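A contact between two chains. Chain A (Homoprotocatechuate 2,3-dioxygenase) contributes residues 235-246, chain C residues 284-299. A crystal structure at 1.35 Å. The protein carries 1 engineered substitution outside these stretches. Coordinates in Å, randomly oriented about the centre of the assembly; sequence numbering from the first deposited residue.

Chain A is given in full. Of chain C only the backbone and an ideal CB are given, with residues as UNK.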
ATOM      1  N   LEU A 235     -17.466  12.523  -4.797  1.00  8.46           N
ATOM      2  CA  LEU A 235     -17.950  13.905  -4.914  1.00  9.04           C
ATOM      3  C   LEU A 235     -18.628  14.163  -6.251  1.00  9.34           C
ATOM      4  O   LEU A 235     -19.082  15.298  -6.503  1.00 10.70           O
ATOM      5  CB  LEU A 235     -16.777  14.876  -4.710  1.00  9.57           C
ATOM      6  CG  LEU A 235     -16.213  14.886  -3.282  1.00  9.92           C
ATOM      7  CD1 LEU A 235     -14.933  15.705  -3.217  1.00 10.41           C
ATOM      8  CD2 LEU A 235     -17.217  15.431  -2.289  1.00 10.66           C
ATOM      9  N   ARG A 236     -18.676  13.141  -7.125  1.00  9.21           N
ATOM     10  CA  ARG A 236     -19.310  13.253  -8.444  1.00  9.42           C
ATOM     11  C   ARG A 236     -18.679  14.373  -9.260  1.00  9.15           C
ATOM     12  O   ARG A 236     -19.364  15.124  -9.970  1.00 10.26           O
ATOM     13  CB  ARG A 236     -20.842  13.371  -8.308  1.00  9.41           C
ATOM     14  CG  ARG A 236     -21.496  12.032  -7.992  1.00  9.85           C
ATOM     15  CD  ARG A 236     -21.673  11.186  -9.223  1.00 10.28           C
ATOM     16  NE  ARG A 236     -22.118   9.834  -8.932  1.00  9.97           N
ATOM     17  CZ  ARG A 236     -22.345   8.933  -9.880  1.00  9.24           C
ATOM     18  NH1 ARG A 236     -22.234   9.292 -11.155  1.00 10.47           N
ATOM     19  NH2 ARG A 236     -22.681   7.687  -9.580  1.00 10.06           N
ATOM     20  N   ILE A 237     -17.344  14.420  -9.193  1.00  9.41           N
ATOM     21  CA  ILE A 237     -16.530  15.352  -9.982  1.00  9.26           C
ATOM     22  C   ILE A 237     -15.457  14.586 -10.775  1.00  9.42           C
ATOM     23  O   ILE A 237     -14.370  15.103 -11.041  1.00  9.07           O
ATOM     24  CB  ILE A 237     -15.922  16.507  -9.130  1.00  9.86           C
ATOM     25  CG1 ILE A 237     -15.059  15.965  -7.978  1.00 10.12           C
ATOM     26  CG2 ILE A 237     -17.012  17.420  -8.584  1.00 10.14           C
ATOM     27  CD1 ILE A 237     -14.361  17.072  -7.198  1.00 11.64           C
ATOM     28  N   SER A 238     -15.784  13.363 -11.176  1.00  9.65           N
ATOM     29  CA  SER A 238     -14.845  12.547 -11.954  1.00  9.10           C
ATOM     30  C   SER A 238     -14.539  13.175 -13.309  1.00  8.90           C
ATOM     31  O   SER A 238     -13.522  12.848 -13.923  1.00  9.05           O
ATOM     32  CB  SER A 238     -15.341  11.110 -12.137  1.00  9.45           C
ATOM     33  OG  SER A 238     -16.601  11.080 -12.794  1.00  9.93           O
ATOM     34  N   ASP A 239     -15.410  14.071 -13.767  1.00  9.45           N
ATOM     35  CA  ASP A 239     -15.110  14.824 -14.968  1.00  9.88           C
ATOM     36  C   ASP A 239     -13.915  15.750 -14.851  1.00 10.33           C
ATOM     37  O   ASP A 239     -13.413  16.228 -15.870  1.00 11.93           O
ATOM     38  CB  ASP A 239     -16.345  15.564 -15.488  1.00 11.21           C
ATOM     39  CG  ASP A 239     -16.971  16.516 -14.486  1.00 11.99           C
ATOM     40  OD1 ASP A 239     -16.949  16.272 -13.267  1.00 12.27           O
ATOM     41  OD2 ASP A 239     -17.593  17.495 -14.974  1.00 16.51           O
ATOM     42  N   ARG A 240     -13.464  16.008 -13.627  1.00  8.69           N
ATOM     43  CA  ARG A 240     -12.280  16.821 -13.397  1.00  9.40           C
ATOM     44  C   ARG A 240     -11.022  15.965 -13.219  1.00  8.09           C
ATOM     45  O   ARG A 240      -9.952  16.487 -13.014  1.00  8.68           O
ATOM     46  CB  ARG A 240     -12.496  17.709 -12.160  1.00 10.10           C
ATOM     47  CG  ARG A 240     -13.794  18.517 -12.152  1.00 11.01           C
ATOM     48  CD  ARG A 240     -13.974  19.340 -13.419  1.00 11.70           C
ATOM     49  NE  ARG A 240     -13.031  20.435 -13.473  1.00 12.32           N
ATOM     50  CZ  ARG A 240     -12.852  21.217 -14.533  1.00 12.49           C
ATOM     51  NH1 ARG A 240     -13.452  20.931 -15.681  1.00 15.64           N
ATOM     52  NH2 ARG A 240     -12.011  22.234 -14.472  1.00 12.22           N
ATOM     53  N   ILE A 241     -11.163  14.655 -13.356  1.00  8.59           N
ATOM     54  CA  ILE A 241     -10.007  13.770 -13.546  1.00  8.27           C
ATOM     55  C   ILE A 241      -9.710  13.756 -15.035  1.00  8.43           C
ATOM     56  O   ILE A 241     -10.512  13.266 -15.827  1.00  8.81           O
ATOM     57  CB  ILE A 241     -10.298  12.344 -13.070  1.00  8.55           C
ATOM     58  CG1 ILE A 241     -10.643  12.307 -11.580  1.00  8.79           C
ATOM     59  CG2 ILE A 241      -9.128  11.418 -13.389  1.00 10.14           C
ATOM     60  CD1 ILE A 241     -11.143  10.974 -11.096  1.00  9.56           C
ATOM     61  N   GLU A 242      -8.587  14.349 -15.420  1.00  7.76           N
ATOM     62  CA  GLU A 242      -8.301  14.516 -16.845  1.00  7.87           C
ATOM     63  C   GLU A 242      -7.700  13.241 -17.431  1.00  7.84           C
ATOM     64  O   GLU A 242      -8.065  12.840 -18.534  1.00  9.22           O
ATOM     65  CB  GLU A 242      -7.336  15.692 -17.060  1.00  8.56           C
ATOM     66  CG  GLU A 242      -7.155  16.037 -18.530  1.00  9.06           C
ATOM     67  CD  GLU A 242      -5.947  16.888 -18.833  1.00  9.32           C
ATOM     68  OE1 GLU A 242      -4.973  16.834 -18.085  1.00 10.24           O
ATOM     69  OE2 GLU A 242      -6.003  17.626 -19.849  1.00 11.21           O
ATOM     70  N   ARG A 243      -6.738  12.650 -16.725  1.00  7.85           N
ATOM     71  CA  ARG A 243      -5.922  11.579 -17.294  1.00  8.12           C
ATOM     72  C   ARG A 243      -5.295  10.805 -16.158  1.00  7.55           C
ATOM     73  O   ARG A 243      -4.699  11.394 -15.251  1.00  8.03           O
ATOM     74  CB  ARG A 243      -4.822  12.171 -18.166  1.00  9.56           C
ATOM     75  CG  ARG A 243      -3.812  11.170 -18.696  1.00  9.48           C
ATOM     76  CD  ARG A 243      -2.712  11.799 -19.533  1.00  9.17           C
ATOM     77  NE  ARG A 243      -1.649  10.813 -19.633  1.00  8.27           N
ATOM     78  CZ  ARG A 243      -0.345  11.067 -19.642  1.00  8.15           C
ATOM     79  NH1 ARG A 243       0.105  12.301 -19.788  1.00  8.72           N
ATOM     80  NH2 ARG A 243       0.496  10.057 -19.566  1.00  8.33           N
ATOM     81  N   GLY A 244      -5.380   9.489 -16.243  1.00  8.49           N
ATOM     82  CA  GLY A 244      -4.757   8.612 -15.260  1.00  7.42           C
ATOM     83  C   GLY A 244      -5.808   7.904 -14.414  1.00  6.94           C
ATOM     84  O   GLY A 244      -6.997   7.876 -14.758  1.00  8.56           O
ATOM     85  N   PRO A 245      -5.376   7.295 -13.314  1.00  6.95           N
ATOM     86  CA  PRO A 245      -3.996   7.211 -12.860  1.00  6.75           C
ATOM     87  C   PRO A 245      -3.163   6.265 -13.740  1.00  6.70           C
ATOM     88  O   PRO A 245      -3.709   5.438 -14.454  1.00  7.15           O
ATOM     89  CB  PRO A 245      -4.133   6.666 -11.446  1.00  7.57           C
ATOM     90  CG  PRO A 245      -5.344   5.815 -11.513  1.00  7.90           C
ATOM     91  CD  PRO A 245      -6.270   6.498 -12.483  1.00  7.50           C
ATOM     92  N   GLY A 246      -1.853   6.436 -13.713  1.00  6.83           N
ATOM     93  CA  GLY A 246      -0.979   5.560 -14.475  1.00  7.41           C
ATOM     94  C   GLY A 246       0.401   5.481 -13.887  1.00  6.62           C
ATOM     95  O   GLY A 246       0.707   6.064 -12.857  1.00  6.47           O
TER
ATOM     96  N   UNK C 284     -28.855  -0.924  -7.997  1.00 11.75           N
ATOM     97  CA  UNK C 284     -29.094  -0.787  -9.430  1.00 12.02           C
ATOM     98  C   UNK C 284     -28.513   0.533  -9.938  1.00 12.25           C
ATOM     99  O   UNK C 284     -28.798   1.598  -9.392  1.00 13.69           O
ATOM    100  CB  UNK C 284     -30.591  -0.866  -9.736  1.00 12.02           C
ATOM    101  N   UNK C 285     -27.698   0.435 -10.978  1.00 10.42           N
ATOM    102  CA  UNK C 285     -27.082   1.576 -11.617  1.00 10.22           C
ATOM    103  C   UNK C 285     -27.774   1.854 -12.930  1.00 11.46           C
ATOM    104  O   UNK C 285     -28.188   0.932 -13.608  1.00 11.15           O
ATOM    105  CB  UNK C 285     -25.585   1.344 -11.830  1.00 10.22           C
ATOM    106  N   UNK C 286     -27.891   3.124 -13.279  1.00 11.00           N
ATOM    107  CA  UNK C 286     -28.344   3.503 -14.608  1.00 10.97           C
ATOM    108  C   UNK C 286     -27.255   3.282 -15.634  1.00 10.69           C
ATOM    109  O   UNK C 286     -26.096   3.669 -15.410  1.00  9.77           O
ATOM    110  CB  UNK C 286     -28.796   4.965 -14.626  1.00 10.97           C
ATOM    111  N   UNK C 287     -27.628   2.759 -16.801  1.00  9.68           N
ATOM    112  CA  UNK C 287     -26.637   2.468 -17.841  1.00 10.29           C
ATOM    113  C   UNK C 287     -25.875   3.697 -18.332  1.00 10.08           C
ATOM    114  O   UNK C 287     -24.745   3.573 -18.820  1.00 10.71           O
ATOM    115  CB  UNK C 287     -27.329   1.802 -19.032  1.00 10.29           C
ATOM    116  N   UNK C 288     -26.477   4.884 -18.222  1.00 10.20           N
ATOM    117  CA  UNK C 288     -25.827   6.115 -18.671  1.00 10.34           C
ATOM    118  C   UNK C 288     -24.942   6.761 -17.636  1.00  9.77           C
ATOM    119  O   UNK C 288     -24.334   7.773 -17.932  1.00 11.19           O
ATOM    120  CB  UNK C 288     -26.887   7.126 -19.112  1.00 10.34           C
ATOM    121  N   UNK C 289     -24.843   6.162 -16.440  1.00  9.12           N
ATOM    122  CA  UNK C 289     -23.998   6.706 -15.395  1.00  9.40           C
ATOM    123  C   UNK C 289     -22.542   6.379 -15.720  1.00  9.20           C
ATOM    124  O   UNK C 289     -22.137   5.224 -15.672  1.00  9.59           O
ATOM    125  CB  UNK C 289     -24.395   6.154 -14.025  1.00  9.40           C
ATOM    126  N   UNK C 290     -21.753   7.400 -16.042  1.00  8.84           N
ATOM    127  CA  UNK C 290     -20.362   7.174 -16.424  1.00  8.91           C
ATOM    128  C   UNK C 290     -19.436   6.760 -15.278  1.00  8.89           C
ATOM    129  O   UNK C 290     -18.249   6.553 -15.515  1.00  8.43           O
ATOM    130  CB  UNK C 290     -19.811   8.447 -17.069  1.00  8.91           C
ATOM    131  N   UNK C 291     -19.953   6.672 -14.053  1.00  8.70           N
ATOM    132  CA  UNK C 291     -19.175   6.135 -12.957  1.00  8.35           C
ATOM    133  C   UNK C 291     -19.541   4.694 -12.601  1.00  8.54           C
ATOM    134  O   UNK C 291     -19.008   4.157 -11.640  1.00  9.12           O
ATOM    135  CB  UNK C 291     -19.349   7.028 -11.727  1.00  8.35           C
ATOM    136  N   UNK C 292     -20.426   4.054 -13.362  1.00  8.63           N
ATOM    137  CA  UNK C 292     -20.920   2.715 -12.985  1.00  8.97           C
ATOM    138  C   UNK C 292     -19.887   1.602 -13.198  1.00  8.93           C
ATOM    139  O   UNK C 292     -19.880   0.640 -12.438  1.00 10.49           O
ATOM    140  CB  UNK C 292     -22.180   2.388 -13.789  1.00  8.97           C
ATOM    141  N   UNK C 293     -19.088   1.691 -14.263  1.00  9.34           N
ATOM    142  CA  UNK C 293     -18.143   0.631 -14.608  1.00  9.32           C
ATOM    143  C   UNK C 293     -16.737   0.998 -14.183  1.00  8.21           C
ATOM    144  O   UNK C 293     -16.039   0.178 -13.579  1.00  9.37           O
ATOM    145  CB  UNK C 293     -18.178   0.346 -16.111  1.00  9.32           C
ATOM    146  N   UNK C 294     -16.354   2.236 -14.486  1.00  7.61           N
ATOM    147  CA  UNK C 294     -15.161   2.848 -13.919  1.00  7.35           C
ATOM    148  C   UNK C 294     -15.610   4.071 -13.137  1.00  6.96           C
ATOM    149  O   UNK C 294     -16.153   5.036 -13.701  1.00  8.64           O
ATOM    150  CB  UNK C 294     -14.143   3.216 -15.000  1.00  7.35           C
ATOM    151  N   UNK C 295     -15.415   4.004 -11.832  1.00  7.30           N
ATOM    152  CA  UNK C 295     -15.842   5.033 -10.894  1.00  7.61           C
ATOM    153  C   UNK C 295     -15.199   6.390 -11.142  1.00  8.43           C
ATOM    154  O   UNK C 295     -15.767   7.422 -10.768  1.00  8.96           O
ATOM    155  CB  UNK C 295     -15.533   4.582  -9.465  1.00  7.61           C
ATOM    156  N   UNK C 296     -14.029   6.379 -11.794  1.00  7.74           N
ATOM    157  CA  UNK C 296     -13.273   7.581 -12.095  1.00  7.38           C
ATOM    158  C   UNK C 296     -13.660   8.161 -13.446  1.00  7.88           C
ATOM    159  O   UNK C 296     -13.125   9.206 -13.872  1.00  8.38           O
ATOM    160  CB  UNK C 296     -11.773   7.284 -12.062  1.00  7.38           C
ATOM    161  N   UNK C 297     -14.622   7.505 -14.093  1.00  7.56           N
ATOM    162  CA  UNK C 297     -15.157   7.968 -15.356  1.00  8.10           C
ATOM    163  C   UNK C 297     -14.309   7.615 -16.556  1.00  8.47           C
ATOM    164  O   UNK C 297     -14.587   8.100 -17.663  1.00  9.60           O
ATOM    165  CB  UNK C 297     -15.344   9.486 -15.304  1.00  8.10           C
ATOM    166  N   UNK C 298     -13.241   6.845 -16.370  1.00  8.46           N
ATOM    167  CA  UNK C 298     -12.461   6.441 -17.531  1.00  9.05           C
ATOM    168  C   UNK C 298     -13.312   5.628 -18.505  1.00  8.82           C
ATOM    169  O   UNK C 298     -14.216   4.891 -18.091  1.00  9.52           O
ATOM    170  CB  UNK C 298     -11.237   5.633 -17.094  1.00  9.05           C
ATOM    171  N   UNK C 299     -13.038   5.770 -19.812  1.00  8.93           N
ATOM    172  CA  UNK C 299     -13.921   5.143 -20.781  1.00  9.78           C
ATOM    173  C   UNK C 299     -13.752   3.637 -20.805  1.00 10.15           C
ATOM    174  O   UNK C 299     -12.662   3.119 -20.563  1.00 10.49           O
ATOM    175  CB  UNK C 299     -13.668   5.718 -22.176  1.00  9.78           C
TER

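Position 284 lies beyond the reach of chain A, with extended backbone angles and nothing there to select a side chain; it is Thr C284. At 285, still in the strand, CA-to-CB points sideways and an ideal CB has no neighbour in chain A, but the guanidinium of Arg A236 lies far enough off that only a long side chain could approach it. The residue is Trp C285, whose CZ3 comes 3.9 Å from Arg A236 NH2, near the guanidinium plane.

Positions 286, 287 and 288 are out of reach. They are Asn C286, Val C287 and His C288; the first opens a type I turn and accepts a bond from the third, His C288 N to Asn C286 OD1, 2.9 Å.

At position 289 the ideal CB is 4.8 Å from Arg A236 NH1, so a positive charge waits about one short side chain away. An acid suits best; a neutral acceptor such as Asn could bond but not balance the charge. It is Asp C289, and its carboxylate forms a two-pronged salt bridge: Arg A236 NH1 to OD1 and Arg A236 NH2 to OD2 are both 2.9 Å. OD1 also accepts from the backbone N of position 291 at 2.9 Å, which ties the acid to its own turn.

At 290 the CB points sideways with no chain A atom near, leaving room for a polar side chain reaching water. Asn C290 meets chain A through water 1, which accepts from its ND2 (2.9 Å) and donates to Ser A238 OG (2.8 Å).

Position 291 points toward chain A, its ideal CB 3.7 Å from Arg A236 NH1 and 5.0 Å from Ser A238 OG. A hydroxyl and a cation favour an acceptor on a medium-length chain: Gln or Glu. Gln C291, extended at chi2 (t), takes a hydrogen bond from Ser A238 OG to its OE1, 2.6 Å. Its NE2 lies over one face of the guanidinium, 3.4 Å from Arg A236 NE, but both are donors and do not bond.

Positions 292, 293 and 294 make no contact with chain A; they are Arg C292, Arg C293 and Asp C294. At 295 CB points away, so only a large side chain could return; Trp C295 does, bringing CZ3 to 4.1 Å from Arg A236 NH2.

Position 296 has its ideal CB 3.9 Å from Ile A241 CD1, with Pro A245 farther along, an apolar surface suited to a large hydrophobic or aromatic residue. Trp C296 packs its CB 3.9 Å from Ile A241 CD1 and its CZ3 3.3 Å from Pro A245 CD.

At 297 phi is positive, and an ideal CB would sit a tight 3.2 Å from Ser A238 OG. Both argue for glycine, and Gly C297 is found.

At 298 Gly A244 O lies 5.3 Å from the ideal CB, calling for a donor such as Asn or Gln. Asn C298 ND2 donates to Gly A244 O at 3.0 Å, almost linearly, while water 2 links its OD1 (2.8 Å) to Gly A244 N (2.9 Å). Position 299, out of reach, is Pro C299.

Chain C, residues 284-299: TWNVHDNQRRDWWGNP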
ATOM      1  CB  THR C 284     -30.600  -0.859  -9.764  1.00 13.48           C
ATOM      2  OG1 THR C 284     -31.126  -2.128  -9.361  1.00 15.82           O
ATOM      3  CG2 THR C 284     -30.806  -0.679 -11.223  1.00 14.17           C
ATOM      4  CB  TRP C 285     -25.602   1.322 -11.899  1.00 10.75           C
ATOM      5  CG  TRP C 285     -24.757   1.096 -10.704  1.00 10.94           C
ATOM      6  CD1 TRP C 285     -24.717  -0.030  -9.933  1.00 11.53           C
ATOM      7  CD2 TRP C 285     -23.783   1.994 -10.147  1.00 10.13           C
ATOM      8  NE1 TRP C 285     -23.791   0.103  -8.944  1.00 11.30           N
ATOM      9  CE2 TRP C 285     -23.199   1.333  -9.041  1.00 10.34           C
ATOM     10  CE3 TRP C 285     -23.340   3.274 -10.476  1.00 10.03           C
ATOM     11  CZ2 TRP C 285     -22.194   1.913  -8.278  1.00 11.19           C
ATOM     12  CZ3 TRP C 285     -22.339   3.849  -9.702  1.00 10.24           C
ATOM     13  CH2 TRP C 285     -21.794   3.174  -8.625  1.00 11.32           C
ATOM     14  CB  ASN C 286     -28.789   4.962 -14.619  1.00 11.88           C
ATOM     15  CG  ASN C 286     -29.454   5.351 -15.919  1.00 12.18           C
ATOM     16  OD1 ASN C 286     -28.819   5.889 -16.808  1.00 13.40           O
ATOM     17  ND2 ASN C 286     -30.750   5.041 -16.045  1.00 14.96           N
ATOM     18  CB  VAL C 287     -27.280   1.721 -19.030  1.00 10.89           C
ATOM     19  CG1 VAL C 287     -28.104   2.667 -19.906  1.00 11.04           C
ATOM     20  CG2 VAL C 287     -26.235   1.003 -19.860  1.00 11.70           C
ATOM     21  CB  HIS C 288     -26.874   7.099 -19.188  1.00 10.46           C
ATOM     22  CG  HIS C 288     -27.696   6.545 -20.296  1.00 10.75           C
ATOM     23  ND1 HIS C 288     -27.204   6.373 -21.567  1.00 12.30           N
ATOM     24  CD2 HIS C 288     -28.962   6.062 -20.315  1.00 12.85           C
ATOM     25  CE1 HIS C 288     -28.140   5.834 -22.326  1.00 12.68           C
ATOM     26  NE2 HIS C 288     -29.221   5.658 -21.594  1.00 14.15           N
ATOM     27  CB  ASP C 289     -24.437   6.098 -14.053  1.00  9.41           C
ATOM     28  CG  ASP C 289     -23.711   6.655 -12.856  1.00 10.34           C
ATOM     29  OD1 ASP C 289     -22.577   7.174 -13.034  1.00 10.75           O
ATOM     30  OD2 ASP C 289     -24.298   6.573 -11.731  1.00 11.31           O
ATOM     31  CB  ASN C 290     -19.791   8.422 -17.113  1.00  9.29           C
ATOM     32  CG  ASN C 290     -18.492   8.159 -17.804  1.00  9.33           C
ATOM     33  OD1 ASN C 290     -18.394   7.245 -18.642  1.00  9.98           O
ATOM     34  ND2 ASN C 290     -17.478   8.958 -17.473  1.00  9.14           N
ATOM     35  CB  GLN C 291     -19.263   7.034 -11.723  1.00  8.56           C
ATOM     36  CG  GLN C 291     -18.691   8.431 -11.947  1.00  9.12           C
ATOM     37  CD  GLN C 291     -18.609   9.319 -10.731  1.00  9.39           C
ATOM     38  OE1 GLN C 291     -18.236  10.483 -10.858  1.00  9.76           O
ATOM     39  NE2 GLN C 291     -18.904   8.790  -9.539  1.00  8.68           N
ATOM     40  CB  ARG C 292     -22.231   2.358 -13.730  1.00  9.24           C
ATOM     41  CG  ARG C 292     -22.006   1.932 -15.179  1.00  8.98           C
ATOM     42  CD  ARG C 292     -23.203   2.024 -16.116  1.00  9.20           C
ATOM     43  NE  ARG C 292     -22.794   1.567 -17.445  1.00  9.66           N
ATOM     44  CZ  ARG C 292     -22.069   2.300 -18.290  1.00 10.02           C
ATOM     45  NH1 ARG C 292     -21.725   3.545 -17.986  1.00 10.58           N
ATOM     46  NH2 ARG C 292     -21.654   1.773 -19.418  1.00 11.41           N
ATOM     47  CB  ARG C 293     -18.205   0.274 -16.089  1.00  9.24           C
ATOM     48  CG  ARG C 293     -19.458  -0.545 -16.422  1.00  9.89           C
ATOM     49  CD  ARG C 293     -19.327  -1.346 -17.701  1.00  9.95           C
ATOM     50  NE  ARG C 293     -20.495  -2.176 -17.962  1.00  9.65           N
ATOM     51  CZ  ARG C 293     -20.663  -3.405 -17.499  1.00  9.54           C
ATOM     52  NH1 ARG C 293     -19.780  -3.975 -16.671  1.00 10.89           N
ATOM     53  NH2 ARG C 293     -21.757  -4.074 -17.837  1.00  9.53           N
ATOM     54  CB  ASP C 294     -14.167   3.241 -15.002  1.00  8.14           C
ATOM     55  CG  ASP C 294     -12.838   3.672 -14.411  1.00  7.92           C
ATOM     56  OD1 ASP C 294     -12.038   2.760 -14.054  1.00  8.71           O
ATOM     57  OD2 ASP C 294     -12.660   4.889 -14.213  1.00  8.43           O
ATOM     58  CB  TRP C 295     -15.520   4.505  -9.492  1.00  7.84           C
ATOM     59  CG  TRP C 295     -15.850   5.363  -8.307  1.00  8.27           C
ATOM     60  CD1 TRP C 295     -14.979   5.864  -7.409  1.00  7.98           C
ATOM     61  CD2 TRP C 295     -17.151   5.712  -7.849  1.00  8.12           C
ATOM     62  NE1 TRP C 295     -15.652   6.532  -6.401  1.00  7.98           N
ATOM     63  CE2 TRP C 295     -16.989   6.456  -6.653  1.00  8.15           C
ATOM     64  CE3 TRP C 295     -18.444   5.479  -8.335  1.00  8.61           C
ATOM     65  CZ2 TRP C 295     -18.057   6.934  -5.930  1.00  8.06           C
ATOM     66  CZ3 TRP C 295     -19.515   5.997  -7.628  1.00  8.97           C
ATOM     67  CH2 TRP C 295     -19.322   6.711  -6.444  1.00  8.76           C
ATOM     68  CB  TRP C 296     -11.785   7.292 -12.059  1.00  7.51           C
ATOM     69  CG  TRP C 296     -11.342   6.575 -10.812  1.00  7.42           C
ATOM     70  CD1 TRP C 296     -11.896   6.640  -9.567  1.00  7.67           C
ATOM     71  CD2 TRP C 296     -10.235   5.677 -10.710  1.00  7.48           C
ATOM     72  NE1 TRP C 296     -11.174   5.858  -8.689  1.00  7.58           N
ATOM     73  CE2 TRP C 296     -10.158   5.244  -9.369  1.00  7.56           C
ATOM     74  CE3 TRP C 296      -9.295   5.192 -11.622  1.00  7.87           C
ATOM     75  CZ2 TRP C 296      -9.185   4.352  -8.917  1.00  8.55           C
ATOM     76  CZ3 TRP C 296      -8.324   4.306 -11.164  1.00  8.57           C
ATOM     77  CH2 TRP C 296      -8.295   3.887  -9.837  1.00  9.06           C
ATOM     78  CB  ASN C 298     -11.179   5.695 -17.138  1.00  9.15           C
ATOM     79  CG  ASN C 298     -10.075   6.633 -16.694  1.00  9.32           C
ATOM     80  OD1 ASN C 298      -9.933   7.732 -17.231  1.00 11.01           O
ATOM     81  ND2 ASN C 298      -9.296   6.210 -15.706  1.00  9.36           N
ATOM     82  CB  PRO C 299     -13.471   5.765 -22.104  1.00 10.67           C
ATOM     83  CG  PRO C 299     -12.033   6.098 -21.879  1.00 11.13           C
ATOM     84  CD  PRO C 299     -11.962   6.545 -20.455  1.00  9.47           C
TER
HETATM   85  O   HOH W   1     -17.376  11.048 -15.448  1.00 10.31           O
HETATM   86  O   HOH W   2      -7.415   8.562 -18.064  1.00 15.60           O
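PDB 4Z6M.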